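Glycine betaine, L-proline ABC transporter, glycine/betaine/L-proline-binding protein (ProX) (Borrelia burgdorferi, PDB 3TMG) binds glycine betaine and probably delivers it, as the substrate-binding protein of an ABC transporter, for uptake into the cell. Local coordinates at residues Asn33-Lys41 and Glu252-Val260; Phe102-Ile113 and Asp192-Met203. All coordinates share one frame; numbering follows the deposited sequence.

The two contacts sit on opposite sides of the centre of the chain, their own centres about 35 Å apart and their nearest atoms about 20 Å apart. Contact 1 packs helix 26-41 against helix 252-262 and so brings an early and a late part of the chain together; contact 2 is nested inside that loop, pairing the end of strand 88-105 with strand 193-195. Such nesting, in which the chain passes through one lobe and returns to the other, is consistent with the two-lobed fold of periplasmic binding proteins. Trimethyl glycine is bound about 9 Å from the side chain of Met203 in contact 2, whereas contact 1 lies away from the ligand site.

Contact 1. Residues Asn33-Lys41 and Glu252-Val260; sequences NVLKVVFEK and EYRNAVEFV
Tyr253 lies along the side of helix 33-41, its side chain set among Asn33, Lys36, Val37 and Glu40. With CG anti to the backbone N (chi1 173°), the ring reaches along the neighbouring helix, and its OH donates to the syn lone pair of Glu40 OE1 at 2.5 Å. Asn33 OD1 lies at the ring edge, while Asn33 ND2 is hydrogen-bonded to Thr29 O, and Lys36 CE comes within 3.5 Å of Tyr253 CE1. Glu40 OE2 keeps a long salt bridge to Lys36 NZ. One turn on, the methyl of Ala256 allows close approach: its CB is 3.5 Å from Asn33 C, and the axes of the two helical segments approach to 8.4 Å at a crossing angle of -61°. Val257 CG2 lies over a face of the Tyr253 ring and also meets Val37 CG2 at 3.7 Å. Phe259 takes Val34 CG2 against its CD1 at 3.8 Å. Val260 and Val37 interlock as reciprocal knobs into holes, sliding past each other in opposite directions, with Val260 CG2 3.6 Å from Val37 CG1; Val260 CG1 also touches the aliphatic part of Lys41. Helix 235-247 packs on both helices through Leu241 against Val34 and Leu237 against Phe259, while strands 16-22 and 44-50 receive Leu35, Phe39 and Lys36 from helix 26-41.

Contact 2. Residues Phe102-Ile113 and Asp192-Met203; sequences FVVPSYVPISSI and DIKFLDDPDLIM
Lys194 reaches across Val104 to the loop after strand 102-105, where its NZ donates to Val108 O at 2.8 Å and to Ile110 O at 3.1 Å. Val108 O is met nearly end-on, Ile110 O from above its carbonyl plane. Two waters also accept from NZ, one shared with Ser106 O and the other with Ser111 OG. Lys194 CG stands between the backbone N and the carbonyl carbon (chi1 60°), and the chain, extended from there, carries NZ to the loop. Beside it, Leu196 CD2 packs at 3.8 Å from both Val104 CG2 and Ile110 CG1, and its CB lies against Ile113. On the other face of the sheet, Val103 CG2 presses on Phe195 CD1 at 3.4 Å.

The backbone fixes these positions. Val104 and Lys194 form an antiparallel hydrogen-bonded pair, flanked by the non-hydrogen-bonded pairs Val103-Phe195 and Pro105-Ile193, and Leu196 N continues the pairing to Phe102 O. At one end Ser106 binds Asp192 twice: N to the backbone O, and OG to OD1 at 2.7 Å from above the carboxylate plane. At the other, Asp197 N donates to Ser111 O, and Asp197 O accepts from Ile113 N at 3.0 Å. Ile113 CD1 sits over the centre of the Phe102 ring, while Met203 SD meets its edge 5.2 Å from the centroid, a Met-aromatic contact. The Asp198 carboxylate, itself bonded to Tyr147, accepts from Ile202 N and Met203 N, just past the type I turn Asp198-Leu201. Strand 179-183 pairs with strand 88-105 on its other edge through Val103 and Val179, so 88-105 lies between it and 193-195. Helix 160-172 packs on Pro105 and Ile193, and helix 135-146 receives Phe102 and Met203, the latter's side chain about 5 Å from that of betaine-binding Thr136, near the pocket.

Contact 1. Residues Asn33-Lys41 and Glu252-Val260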
loop_
_atom_site.group_PDB
_atom_site.type_symbol
_atom_site.label_atom_id
_atom_site.label_comp_id
_atom_site.label_asym_id
_atom_site.label_seq_id
_atom_site.Cartn_x
_atom_site.Cartn_y
_atom_site.Cartn_z
ATOM N N ASN A 33 1.083 9.774 6.846
ATOM C CA ASN A 33 1.847 10.710 7.680
ATOM C C ASN A 33 2.273 11.987 6.952
ATOM O O ASN A 33 2.194 13.082 7.530
ATOM C CB ASN A 33 3.046 10.016 8.344
ATOM C CG ASN A 33 2.663 9.277 9.623
ATOM O OD1 ASN A 33 2.700 9.864 10.689
ATOM N ND2 ASN A 33 2.343 7.962 9.528
ATOM N N VAL A 34 2.655 11.865 5.689
ATOM C CA VAL A 34 2.914 13.092 4.877
ATOM C C VAL A 34 1.656 13.975 4.819
ATOM O O VAL A 34 1.743 15.161 5.121
ATOM C CB VAL A 34 3.384 12.773 3.450
ATOM C CG1 VAL A 34 3.342 14.035 2.545
ATOM C CG2 VAL A 34 4.800 12.228 3.505
ATOM N N LEU A 35 0.501 13.401 4.467
ATOM C CA LEU A 35 -0.730 14.196 4.424
ATOM C C LEU A 35 -1.143 14.742 5.793
ATOM O O LEU A 35 -1.652 15.877 5.915
ATOM C CB LEU A 35 -1.860 13.447 3.731
ATOM C CG LEU A 35 -1.750 13.395 2.196
ATOM C CD1 LEU A 35 -3.040 12.846 1.592
ATOM C CD2 LEU A 35 -1.450 14.744 1.514
ATOM N N LYS A 36 -0.884 13.968 6.846
ATOM C CA LYS A 36 -1.122 14.488 8.171
ATOM C C LYS A 36 -0.342 15.811 8.397
ATOM O O LYS A 36 -0.883 16.795 8.911
ATOM C CB LYS A 36 -0.719 13.442 9.209
ATOM C CG LYS A 36 -1.025 13.903 10.625
ATOM C CD LYS A 36 -0.680 12.760 11.568
ATOM C CE LYS A 36 -0.102 13.336 12.808
ATOM N NZ LYS A 36 -1.034 13.057 13.914
ATOM N N VAL A 37 0.936 15.805 8.048
ATOM C CA VAL A 37 1.811 16.992 8.181
ATOM C C VAL A 37 1.304 18.164 7.325
ATOM O O VAL A 37 1.219 19.293 7.796
ATOM C CB VAL A 37 3.280 16.624 7.853
ATOM C CG1 VAL A 37 4.151 17.876 7.808
ATOM C CG2 VAL A 37 3.800 15.658 8.923
ATOM N N VAL A 38 0.934 17.879 6.080
ATOM C CA VAL A 38 0.354 18.884 5.190
ATOM C C VAL A 38 -0.905 19.545 5.806
ATOM O O VAL A 38 -0.970 20.799 5.903
ATOM C CB VAL A 38 0.040 18.256 3.822
ATOM C CG1 VAL A 38 -0.710 19.246 2.959
ATOM C CG2 VAL A 38 1.338 17.802 3.159
ATOM N N PHE A 39 -1.868 18.727 6.268
ATOM C CA PHE A 39 -3.079 19.266 6.903
ATOM C C PHE A 39 -2.777 20.054 8.195
ATOM O O PHE A 39 -3.392 21.090 8.460
ATOM C CB PHE A 39 -4.113 18.181 7.162
ATOM C CG PHE A 39 -4.887 17.774 5.956
ATOM C CD1 PHE A 39 -5.627 18.711 5.234
ATOM C CD2 PHE A 39 -4.930 16.441 5.548
ATOM C CE1 PHE A 39 -6.359 18.319 4.108
ATOM C CE2 PHE A 39 -5.664 16.055 4.446
ATOM C CZ PHE A 39 -6.381 16.994 3.713
ATOM N N GLU A 40 -1.839 19.570 9.008
ATOM C CA GLU A 40 -1.408 20.326 10.184
ATOM C C GLU A 40 -0.891 21.712 9.821
ATOM O O GLU A 40 -1.245 22.701 10.508
ATOM C CB GLU A 40 -0.359 19.591 11.002
ATOM C CG GLU A 40 -0.914 18.373 11.722
ATOM C CD GLU A 40 0.160 17.517 12.388
ATOM O OE1 GLU A 40 1.370 17.682 12.126
ATOM O OE2 GLU A 40 -0.217 16.653 13.198
ATOM N N LYS A 41 -0.057 21.792 8.782
ATOM C CA LYS A 41 0.486 23.090 8.377
ATOM C C LYS A 41 -0.589 24.034 7.858
ATOM O O LYS A 41 -0.445 25.263 7.986
ATOM C CB LYS A 41 1.623 22.946 7.396
ATOM C CG LYS A 41 2.907 22.568 8.104
ATOM C CD LYS A 41 3.916 22.022 7.124
ATOM C CE LYS A 41 4.612 23.165 6.394
ATOM N NZ LYS A 41 4.951 24.259 7.355
ATOM N N GLU A 252 8.144 7.590 11.658
ATOM C CA GLU A 252 7.395 7.920 10.415
ATOM C C GLU A 252 6.820 9.327 10.450
ATOM O O GLU A 252 6.788 10.019 9.451
ATOM C CB GLU A 252 6.255 6.931 10.166
ATOM C CG GLU A 252 6.717 5.484 10.037
ATOM C CD GLU A 252 6.660 4.702 11.357
ATOM O OE1 GLU A 252 6.968 5.216 12.445
ATOM O OE2 GLU A 252 6.288 3.515 11.292
ATOM N N TYR A 253 6.373 9.772 11.608
ATOM C CA TYR A 253 5.828 11.152 11.635
ATOM C C TYR A 253 6.948 12.216 11.502
ATOM O O TYR A 253 6.838 13.164 10.729
ATOM C CB TYR A 253 5.040 11.376 12.921
ATOM C CG TYR A 253 4.614 12.821 13.054
ATOM C CD1 TYR A 253 3.506 13.304 12.336
ATOM C CD2 TYR A 253 5.333 13.710 13.872
ATOM C CE1 TYR A 253 3.124 14.637 12.421
ATOM C CE2 TYR A 253 4.933 15.037 13.996
ATOM C CZ TYR A 253 3.819 15.489 13.264
ATOM O OH TYR A 253 3.410 16.815 13.378
ATOM N N ARG A 254 8.001 12.085 12.301
ATOM C CA ARG A 254 9.154 12.970 12.188
ATOM C C ARG A 254 9.705 12.977 10.748
ATOM O O ARG A 254 10.046 14.041 10.217
ATOM C CB ARG A 254 10.263 12.558 13.172
ATOM C CG ARG A 254 11.466 13.489 13.181
ATOM C CD ARG A 254 12.725 12.754 13.671
ATOM N NE ARG A 254 13.176 11.721 12.703
ATOM C CZ ARG A 254 14.097 10.798 12.971
ATOM N NH1 ARG A 254 14.627 10.710 14.194
ATOM N NH2 ARG A 254 14.452 9.939 12.046
ATOM N N ASN A 255 9.818 11.795 10.130
ATOM C CA ASN A 255 10.330 11.712 8.754
ATOM C C ASN A 255 9.374 12.326 7.734
ATOM O O ASN A 255 9.832 12.922 6.738
ATOM C CB ASN A 255 10.662 10.267 8.362
ATOM C CG ASN A 255 11.845 9.743 9.143
ATOM O OD1 ASN A 255 12.583 10.529 9.759
ATOM N ND2 ASN A 255 11.994 8.425 9.186
ATOM N N ALA A 256 8.078 12.280 8.019
ATOM C CA ALA A 256 7.095 13.030 7.192
ATOM C C ALA A 256 7.265 14.551 7.346
ATOM O O ALA A 256 7.126 15.299 6.356
ATOM C CB ALA A 256 5.657 12.597 7.536
ATOM N N VAL A 257 7.492 15.024 8.572
ATOM C CA VAL A 257 7.762 16.435 8.775
ATOM C C VAL A 257 8.965 16.860 7.905
ATOM O O VAL A 257 8.883 17.851 7.170
ATOM C CB VAL A 257 7.985 16.766 10.267
ATOM C CG1 VAL A 257 8.496 18.204 10.430
ATOM C CG2 VAL A 257 6.691 16.557 11.035
ATOM N N GLU A 258 10.076 16.117 7.999
ATOM C CA GLU A 258 11.267 16.363 7.157
ATOM C C GLU A 258 10.944 16.309 5.647
ATOM O O GLU A 258 11.379 17.182 4.892
ATOM C CB GLU A 258 12.420 15.388 7.459
ATOM C CG GLU A 258 12.894 15.416 8.901
ATOM C CD GLU A 258 14.034 14.424 9.164
ATOM O OE1 GLU A 258 14.873 14.239 8.242
ATOM O OE2 GLU A 258 14.087 13.838 10.277
ATOM N N PHE A 259 10.187 15.301 5.225
ATOM C CA PHE A 259 9.791 15.177 3.796
ATOM C C PHE A 259 9.093 16.446 3.279
ATOM O O PHE A 259 9.419 16.969 2.200
ATOM C CB PHE A 259 8.872 13.965 3.595
ATOM C CG PHE A 259 8.380 13.827 2.199
ATOM C CD1 PHE A 259 7.258 14.513 1.778
ATOM C CD2 PHE A 259 9.023 12.981 1.312
ATOM C CE1 PHE A 259 6.813 14.412 0.444
ATOM C CE2 PHE A 259 8.555 12.833 -0.002
ATOM C CZ PHE A 259 7.451 13.554 -0.443
ATOM N N VAL A 260 8.158 16.950 4.065
ATOM C CA VAL A 260 7.380 18.143 3.689
ATOM C C VAL A 260 8.271 19.408 3.596
ATOM O O VAL A 260 8.116 20.208 2.666
ATOM C CB VAL A 260 6.165 18.325 4.638
ATOM C CG1 VAL A 260 5.524 19.717 4.481
ATOM C CG2 VAL A 260 5.127 17.233 4.367
#

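Contact 2. Residues Phe102-Ile113 and Asp192-Met203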
loop_
_atom_site.group_PDB
_atom_site.type_symbol
_atom_site.label_atom_id
_atom_site.label_comp_id
_atom_site.label_asym_id
_atom_site.label_seq_id
_atom_site.Cartn_x
_atom_site.Cartn_y
_atom_site.Cartn_z
ATOM N N PHE A 102 3.633 -12.957 -6.911
ATOM C CA PHE A 102 4.336 -13.989 -6.202
ATOM C C PHE A 102 5.823 -13.681 -6.420
ATOM O O PHE A 102 6.273 -13.451 -7.555
ATOM C CB PHE A 102 4.010 -15.342 -6.854
ATOM C CG PHE A 102 2.657 -15.944 -6.485
ATOM C CD1 PHE A 102 1.502 -15.191 -6.390
ATOM C CD2 PHE A 102 2.573 -17.318 -6.270
ATOM C CE1 PHE A 102 0.270 -15.785 -6.102
ATOM C CE2 PHE A 102 1.358 -17.924 -5.955
ATOM C CZ PHE A 102 0.191 -17.158 -5.887
ATOM N N VAL A 103 6.582 -13.691 -5.337
ATOM C CA VAL A 103 7.975 -13.304 -5.365
ATOM C C VAL A 103 8.848 -14.360 -4.726
ATOM O O VAL A 103 8.515 -14.934 -3.666
ATOM C CB VAL A 103 8.162 -11.952 -4.620
ATOM C CG1 VAL A 103 9.633 -11.638 -4.369
ATOM C CG2 VAL A 103 7.498 -10.823 -5.419
ATOM N N VAL A 104 9.962 -14.646 -5.395
ATOM C CA VAL A 104 10.988 -15.539 -4.868
ATOM C C VAL A 104 12.351 -14.836 -5.005
ATOM O O VAL A 104 12.493 -13.965 -5.839
ATOM C CB VAL A 104 11.020 -16.880 -5.647
ATOM C CG1 VAL A 104 9.686 -17.649 -5.462
ATOM C CG2 VAL A 104 11.351 -16.633 -7.124
ATOM N N PRO A 105 13.362 -15.250 -4.209
ATOM C CA PRO A 105 14.741 -14.841 -4.439
ATOM C C PRO A 105 15.127 -15.236 -5.844
ATOM O O PRO A 105 14.691 -16.287 -6.350
ATOM C CB PRO A 105 15.524 -15.687 -3.426
ATOM C CG PRO A 105 14.551 -15.898 -2.314
ATOM C CD PRO A 105 13.252 -16.144 -3.035
ATOM N N SER A 106 15.935 -14.405 -6.475
ATOM C CA SER A 106 16.373 -14.657 -7.842
ATOM C C SER A 106 17.135 -15.970 -8.012
ATOM O O SER A 106 17.131 -16.523 -9.102
ATOM C CB SER A 106 17.244 -13.508 -8.343
ATOM O OG SER A 106 16.423 -12.357 -8.440
ATOM N N TYR A 107 17.772 -16.468 -6.954
ATOM C CA TYR A 107 18.457 -17.762 -7.056
ATOM C C TYR A 107 17.492 -18.981 -7.162
ATOM O O TYR A 107 17.929 -20.084 -7.462
ATOM C CB TYR A 107 19.504 -17.940 -5.950
ATOM C CG TYR A 107 18.957 -17.817 -4.545
ATOM C CD1 TYR A 107 18.041 -18.775 -4.034
ATOM C CD2 TYR A 107 19.321 -16.740 -3.731
ATOM C CE1 TYR A 107 17.532 -18.665 -2.749
ATOM C CE2 TYR A 107 18.813 -16.619 -2.446
ATOM C CZ TYR A 107 17.951 -17.587 -1.965
ATOM O OH TYR A 107 17.467 -17.465 -0.719
ATOM N N VAL A 108 16.192 -18.786 -6.958
ATOM C CA VAL A 108 15.219 -19.860 -7.205
ATOM C C VAL A 108 14.987 -20.022 -8.727
ATOM O O VAL A 108 14.569 -19.082 -9.404
ATOM C CB VAL A 108 13.885 -19.628 -6.458
ATOM C CG1 VAL A 108 12.907 -20.753 -6.749
ATOM C CG2 VAL A 108 14.125 -19.493 -4.961
ATOM N N PRO A 109 15.263 -21.229 -9.274
ATOM C CA PRO A 109 15.313 -21.412 -10.719
ATOM C C PRO A 109 13.977 -21.659 -11.440
ATOM O O PRO A 109 13.948 -22.409 -12.424
ATOM C CB PRO A 109 16.212 -22.630 -10.870
ATOM C CG PRO A 109 15.939 -23.435 -9.635
ATOM C CD PRO A 109 15.537 -22.483 -8.552
ATOM N N ILE A 110 12.893 -21.025 -10.987
ATOM C CA ILE A 110 11.655 -21.020 -11.762
ATOM C C ILE A 110 11.281 -19.591 -12.197
ATOM O O ILE A 110 11.711 -18.612 -11.573
ATOM C CB ILE A 110 10.481 -21.677 -10.993
ATOM C CG1 ILE A 110 10.145 -20.885 -9.734
ATOM C CG2 ILE A 110 10.772 -23.136 -10.680
ATOM C CD1 ILE A 110 8.816 -21.267 -9.164
ATOM N N SER A 111 10.479 -19.488 -13.262
ATOM C CA SER A 111 10.059 -18.218 -13.802
ATOM C C SER A 111 8.566 -17.947 -13.718
ATOM O O SER A 111 8.177 -16.828 -13.906
ATOM C CB SER A 111 10.499 -18.101 -15.251
ATOM O OG SER A 111 11.898 -17.854 -15.286
ATOM N N SER A 112 7.762 -18.972 -13.439
ATOM C CA SER A 112 6.315 -18.854 -13.498
ATOM C C SER A 112 5.589 -19.424 -12.273
ATOM O O SER A 112 6.087 -20.307 -11.616
ATOM C CB SER A 112 5.798 -19.572 -14.735
ATOM O OG SER A 112 4.454 -19.215 -14.907
ATOM N N ILE A 113 4.398 -18.909 -11.977
ATOM C CA ILE A 113 3.602 -19.405 -10.888
ATOM C C ILE A 113 3.290 -20.896 -11.114
ATOM O O ILE A 113 3.316 -21.675 -10.180
ATOM C CB ILE A 113 2.272 -18.615 -10.722
ATOM C CG1 ILE A 113 2.548 -17.211 -10.153
ATOM C CG2 ILE A 113 1.320 -19.385 -9.799
ATOM C CD1 ILE A 113 1.273 -16.375 -9.963
ATOM N N ASP A 192 17.914 -9.277 -4.078
ATOM C CA ASP A 192 17.850 -9.761 -5.432
ATOM C C ASP A 192 16.679 -10.740 -5.486
ATOM O O ASP A 192 16.824 -11.920 -5.189
ATOM C CB ASP A 192 19.184 -10.415 -5.815
ATOM C CG ASP A 192 19.254 -10.764 -7.259
ATOM O OD1 ASP A 192 18.310 -10.442 -8.007
ATOM O OD2 ASP A 192 20.256 -11.369 -7.659
ATOM N N ILE A 193 15.510 -10.220 -5.870
ATOM C CA ILE A 193 14.271 -10.962 -5.864
ATOM C C ILE A 193 13.529 -10.728 -7.197
ATOM O O ILE A 193 13.821 -9.766 -7.894
ATOM C CB ILE A 193 13.364 -10.511 -4.691
ATOM C CG1 ILE A 193 13.240 -8.965 -4.617
ATOM C CG2 ILE A 193 13.898 -11.085 -3.377
ATOM C CD1 ILE A 193 12.142 -8.472 -3.660
ATOM N N LYS A 194 12.537 -11.562 -7.508
ATOM C CA LYS A 194 11.859 -11.468 -8.804
ATOM C C LYS A 194 10.396 -11.850 -8.632
ATOM O O LYS A 194 10.059 -12.687 -7.787
ATOM C CB LYS A 194 12.531 -12.365 -9.866
ATOM C CG LYS A 194 12.552 -13.864 -9.495
ATOM C CD LYS A 194 13.324 -14.694 -10.524
ATOM C CE LYS A 194 13.372 -16.160 -10.166
ATOM N NZ LYS A 194 14.261 -16.882 -11.126
ATOM N N PHE A 195 9.539 -11.247 -9.448
ATOM C CA PHE A 195 8.172 -11.734 -9.604
ATOM C C PHE A 195 8.155 -12.945 -10.489
ATOM O O PHE A 195 8.934 -13.032 -11.436
ATOM C CB PHE A 195 7.281 -10.678 -10.269
ATOM C CG PHE A 195 6.908 -9.522 -9.393
ATOM C CD1 PHE A 195 6.045 -9.700 -8.323
ATOM C CD2 PHE A 195 7.353 -8.213 -9.691
ATOM C CE1 PHE A 195 5.624 -8.601 -7.549
ATOM C CE2 PHE A 195 6.949 -7.118 -8.904
ATOM C CZ PHE A 195 6.095 -7.311 -7.837
ATOM N N LEU A 196 7.292 -13.889 -10.163
ATOM C CA LEU A 196 7.012 -15.002 -11.049
ATOM C C LEU A 196 5.971 -14.568 -12.070
ATOM O O LEU A 196 5.072 -13.763 -11.770
ATOM C CB LEU A 196 6.511 -16.208 -10.231
ATOM C CG LEU A 196 7.443 -16.816 -9.178
ATOM C CD1 LEU A 196 6.743 -18.001 -8.505
ATOM C CD2 LEU A 196 8.763 -17.304 -9.787
ATOM N N ASP A 197 6.066 -15.124 -13.273
ATOM C CA ASP A 197 5.072 -14.877 -14.314
ATOM C C ASP A 197 3.673 -15.349 -13.875
ATOM O O ASP A 197 3.540 -16.353 -13.210
ATOM C CB ASP A 197 5.483 -15.593 -15.632
ATOM C CG ASP A 197 6.714 -14.950 -16.296
ATOM O OD1 ASP A 197 7.100 -13.800 -15.938
ATOM O OD2 ASP A 197 7.299 -15.594 -17.186
ATOM N N ASP A 198 2.646 -14.635 -14.305
ATOM C CA ASP A 198 1.267 -14.872 -13.883
ATOM C C ASP A 198 0.454 -14.913 -15.187
ATOM O O ASP A 198 -0.126 -13.890 -15.609
ATOM C CB ASP A 198 0.878 -13.717 -12.929
ATOM C CG ASP A 198 -0.622 -13.655 -12.582
ATOM O OD1 ASP A 198 -1.350 -14.703 -12.676
ATOM O OD2 ASP A 198 -1.032 -12.519 -12.173
ATOM N N PRO A 199 0.448 -16.087 -15.861
ATOM C CA PRO A 199 -0.016 -16.213 -17.272
ATOM C C PRO A 199 -1.418 -15.684 -17.476
ATOM O O PRO A 199 -1.726 -15.118 -18.535
ATOM C CB PRO A 199 -0.042 -17.726 -17.522
ATOM C CG PRO A 199 0.833 -18.333 -16.467
ATOM C CD PRO A 199 1.090 -17.328 -15.375
ATOM N N ASP A 200 -2.273 -15.917 -16.492
ATOM C CA ASP A 200 -3.670 -15.538 -16.617
ATOM C C ASP A 200 -4.022 -14.237 -15.877
ATOM O O ASP A 200 -5.203 -13.829 -15.816
ATOM C CB ASP A 200 -4.553 -16.710 -16.218
ATOM C CG ASP A 200 -4.500 -17.835 -17.245
ATOM O OD1 ASP A 200 -3.929 -17.633 -18.325
ATOM O OD2 ASP A 200 -5.056 -18.912 -16.993
ATOM N N LEU A 201 -2.980 -13.572 -15.362
ATOM C CA LEU A 201 -3.078 -12.218 -14.782
ATOM C C LEU A 201 -4.042 -12.166 -13.589
ATOM O O LEU A 201 -4.742 -11.205 -13.412
ATOM C CB LEU A 201 -3.505 -11.170 -15.846
ATOM C CG LEU A 201 -2.846 -9.790 -15.704
ATOM C CD1 LEU A 201 -1.362 -9.917 -16.034
ATOM C CD2 LEU A 201 -3.515 -8.791 -16.644
ATOM N N ILE A 202 -4.090 -13.224 -12.783
ATOM C CA ILE A 202 -4.939 -13.207 -11.612
ATOM C C ILE A 202 -4.541 -12.065 -10.637
ATOM O O ILE A 202 -5.390 -11.458 -9.988
ATOM C CB ILE A 202 -4.902 -14.599 -10.921
ATOM C CG1 ILE A 202 -5.189 -15.719 -11.950
ATOM C CG2 ILE A 202 -5.847 -14.638 -9.717
ATOM C CD1 ILE A 202 -6.577 -15.679 -12.624
ATOM N N MET A 203 -3.247 -11.778 -10.548
ATOM C CA MET A 203 -2.770 -10.720 -9.670
ATOM C C MET A 203 -2.922 -9.315 -10.273
ATOM O O MET A 203 -2.619 -8.296 -9.599
ATOM C CB MET A 203 -1.300 -10.939 -9.299
ATOM C CG MET A 203 -0.954 -12.322 -8.721
ATOM S SD MET A 203 -1.794 -12.587 -7.161
ATOM C CE MET A 203 -1.007 -11.401 -6.069
HETATM O O HOH W 1 3.211 -12.879 -9.900
HETATM O O HOH W 2 16.428 -15.508 -11.743
HETATM O O HOH W 3 18.740 -13.835 -4.978
HETATM O O HOH W 4 10.172 -14.655 -13.091
HETATM O O HOH W 5 13.111 -16.025 -13.723
#